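Local coordinates for hypoxanthine-guanine-xanthine phosphoribosyltransferase (Tritrichomonas foetus, PDB 1HGX), which catalyses the magnesium-dependent salvage of hypoxanthine, guanine and xanthine, joining each base to 5-phospho-alpha-D-ribose 1-diphosphate to give IMP, GMP or XMP, at residues F51-L56 with L64-I69. Residues are numbered along the deposited sequence; the frame is centred on the assembly and turned at random.
Sequences FFYTDL and LEPDYI
Helix 51-56 runs antiparallel to strand 65-69, their axes 11.8 Å apart, and Tyr53 spans the gap to meet Pro66 and Tyr68. With CG anti to the backbone N (chi1 -177°), the Tyr53 ring extends from the helix toward the strand and sets its phenol oxygen against it. There Tyr53 OH lies 3.1 Å from Pro66 CB, a close van der Waals touch near the plane of the tyrosine ring. Tyr68 meets the same ring at its edge: its hydroxyl, Tyr68 OH, sits 3.5 Å from Tyr53 CE2. Tyr53 CE2 also approaches Tyr68 CE2 to 3.8 Å. The rings are inclined at 68°, an oblique pairing with centroids 5.7 Å apart. Asp67, one residue earlier, points away from the helix; Tyr68 N donates to Asp67 OD1 at 2.8 Å, a bent bond (139°) on the anti side of the carboxylate. The Tyr53 hydroxyl donates a hydrogen bond to the carbonyl oxygen of Met42, on strand 41-45, the parallel neighbour of strand 65-72. This is the helix-to-second-strand packing of a right-handed beta-alpha-beta crossover in the phosphoribosyltransferase fold. One tyrosine thus ties helix to sheet, its buried polar end satisfied by a backbone carbonyl while its oxygen rests against Pro66 and its CE2 edge against Tyr68.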
loop_
_atom_site.group_PDB
_atom_site.type_symbol
_atom_site.label_atom_id
_atom_site.label_comp_id
_atom_site.label_asym_id
_atom_site.label_seq_id
_atom_site.Cartn_x
_atom_site.Cartn_y
_atom_site.Cartn_z
ATOM N N PHE A 51 5.045 -1.558 -1.609
ATOM C CA PHE A 51 5.674 -0.593 -2.506
ATOM C C PHE A 51 5.536 -1.098 -3.927
ATOM O O PHE A 51 5.055 -0.389 -4.798
ATOM C CB PHE A 51 7.151 -0.405 -2.157
ATOM C CG PHE A 51 7.379 0.386 -0.901
ATOM C CD1 PHE A 51 6.828 -0.021 0.307
ATOM C CD2 PHE A 51 8.140 1.543 -0.926
ATOM C CE1 PHE A 51 7.027 0.716 1.478
ATOM C CE2 PHE A 51 8.346 2.288 0.242
ATOM C CZ PHE A 51 7.785 1.868 1.445
ATOM N N PHE A 52 5.958 -2.339 -4.133
ATOM C CA PHE A 52 5.892 -3.026 -5.415
ATOM C C PHE A 52 4.452 -3.042 -5.921
ATOM O O PHE A 52 4.195 -2.759 -7.094
ATOM C CB PHE A 52 6.388 -4.461 -5.213
ATOM C CG PHE A 52 6.235 -5.354 -6.411
ATOM C CD1 PHE A 52 6.620 -4.927 -7.680
ATOM C CD2 PHE A 52 5.760 -6.658 -6.255
ATOM C CE1 PHE A 52 6.557 -5.792 -8.779
ATOM C CE2 PHE A 52 5.691 -7.539 -7.349
ATOM C CZ PHE A 52 6.087 -7.104 -8.612
ATOM N N TYR A 53 3.525 -3.351 -5.017
ATOM C CA TYR A 53 2.093 -3.440 -5.321
ATOM C C TYR A 53 1.510 -2.124 -5.830
ATOM O O TYR A 53 0.883 -2.089 -6.898
ATOM C CB TYR A 53 1.325 -3.898 -4.077
ATOM C CG TYR A 53 -0.169 -4.099 -4.268
ATOM C CD1 TYR A 53 -0.666 -5.262 -4.857
ATOM C CD2 TYR A 53 -1.089 -3.162 -3.786
ATOM C CE1 TYR A 53 -2.044 -5.495 -4.954
ATOM C CE2 TYR A 53 -2.469 -3.388 -3.878
ATOM C CZ TYR A 53 -2.936 -4.556 -4.460
ATOM O OH TYR A 53 -4.297 -4.788 -4.536
ATOM N N THR A 54 1.697 -1.045 -5.079
ATOM C CA THR A 54 1.164 0.239 -5.512
ATOM C C THR A 54 1.816 0.722 -6.808
ATOM O O THR A 54 1.148 1.334 -7.644
ATOM C CB THR A 54 1.297 1.306 -4.422
ATOM O OG1 THR A 54 2.676 1.477 -4.095
ATOM C CG2 THR A 54 0.523 0.886 -3.173
ATOM N N ASP A 55 3.108 0.451 -6.986
ATOM C CA ASP A 55 3.790 0.869 -8.215
ATOM C C ASP A 55 3.227 0.148 -9.431
ATOM O O ASP A 55 3.081 0.747 -10.502
ATOM C CB ASP A 55 5.302 0.666 -8.115
ATOM C CG ASP A 55 6.002 1.831 -7.420
ATOM O OD1 ASP A 55 5.367 2.889 -7.215
ATOM O OD2 ASP A 55 7.193 1.697 -7.074
ATOM N N LEU A 56 2.881 -1.124 -9.252
ATOM C CA LEU A 56 2.295 -1.927 -10.315
ATOM C C LEU A 56 0.920 -1.377 -10.668
ATOM O O LEU A 56 0.602 -1.193 -11.851
ATOM C CB LEU A 56 2.112 -3.385 -9.878
ATOM C CG LEU A 56 3.215 -4.424 -10.069
ATOM C CD1 LEU A 56 2.676 -5.747 -9.547
ATOM C CD2 LEU A 56 3.619 -4.566 -11.543
ATOM N N LEU A 64 -10.018 -3.560 -11.525
ATOM C CA LEU A 64 -9.454 -4.626 -10.697
ATOM C C LEU A 64 -9.873 -4.340 -9.263
ATOM O O LEU A 64 -10.177 -3.203 -8.923
ATOM C CB LEU A 64 -7.927 -4.646 -10.826
ATOM C CG LEU A 64 -7.138 -3.381 -10.473
ATOM C CD1 LEU A 64 -6.758 -3.351 -8.994
ATOM C CD2 LEU A 64 -5.898 -3.340 -11.344
ATOM N N GLU A 65 -9.883 -5.358 -8.418
ATOM C CA GLU A 65 -10.309 -5.193 -7.039
ATOM C C GLU A 65 -9.167 -5.491 -6.082
ATOM O O GLU A 65 -8.709 -6.622 -5.994
ATOM C CB GLU A 65 -11.473 -6.137 -6.782
ATOM C CG GLU A 65 -12.081 -6.044 -5.402
ATOM C CD GLU A 65 -13.472 -6.642 -5.353
ATOM O OE1 GLU A 65 -13.896 -7.276 -6.346
ATOM O OE2 GLU A 65 -14.149 -6.468 -4.318
ATOM N N PRO A 66 -8.662 -4.474 -5.382
ATOM C CA PRO A 66 -7.561 -4.740 -4.460
ATOM C C PRO A 66 -8.035 -5.427 -3.185
ATOM O O PRO A 66 -9.181 -5.261 -2.765
ATOM C CB PRO A 66 -7.033 -3.333 -4.126
ATOM C CG PRO A 66 -7.507 -2.479 -5.252
ATOM C CD PRO A 66 -8.902 -3.030 -5.496
ATOM N N ASP A 67 -7.156 -6.231 -2.600
ATOM C CA ASP A 67 -7.438 -6.887 -1.338
ATOM C C ASP A 67 -6.090 -7.096 -0.667
ATOM O O ASP A 67 -5.047 -7.054 -1.321
ATOM C CB ASP A 67 -8.194 -8.197 -1.518
ATOM C CG ASP A 67 -9.070 -8.531 -0.309
ATOM O OD1 ASP A 67 -8.808 -8.042 0.816
ATOM O OD2 ASP A 67 -10.041 -9.289 -0.489
ATOM N N TYR A 68 -6.108 -7.291 0.643
ATOM C CA TYR A 68 -4.877 -7.416 1.406
ATOM C C TYR A 68 -4.909 -8.548 2.386
ATOM O O TYR A 68 -5.960 -8.881 2.924
ATOM C CB TYR A 68 -4.642 -6.118 2.179
ATOM C CG TYR A 68 -4.631 -4.913 1.279
ATOM C CD1 TYR A 68 -5.821 -4.295 0.903
ATOM C CD2 TYR A 68 -3.439 -4.456 0.725
ATOM C CE1 TYR A 68 -5.822 -3.258 -0.016
ATOM C CE2 TYR A 68 -3.428 -3.420 -0.193
ATOM C CZ TYR A 68 -4.622 -2.831 -0.563
ATOM O OH TYR A 68 -4.621 -1.842 -1.517
ATOM N N ILE A 69 -3.739 -9.101 2.654
ATOM C CA ILE A 69 -3.633 -10.187 3.602
ATOM C C ILE A 69 -2.369 -10.014 4.452
ATOM O O ILE A 69 -1.352 -9.487 3.992
ATOM C CB ILE A 69 -3.655 -11.567 2.875
ATOM C CG1 ILE A 69 -3.959 -12.688 3.871
ATOM C CG2 ILE A 69 -2.326 -11.831 2.161
ATOM C CD1 ILE A 69 -4.287 -14.015 3.217
#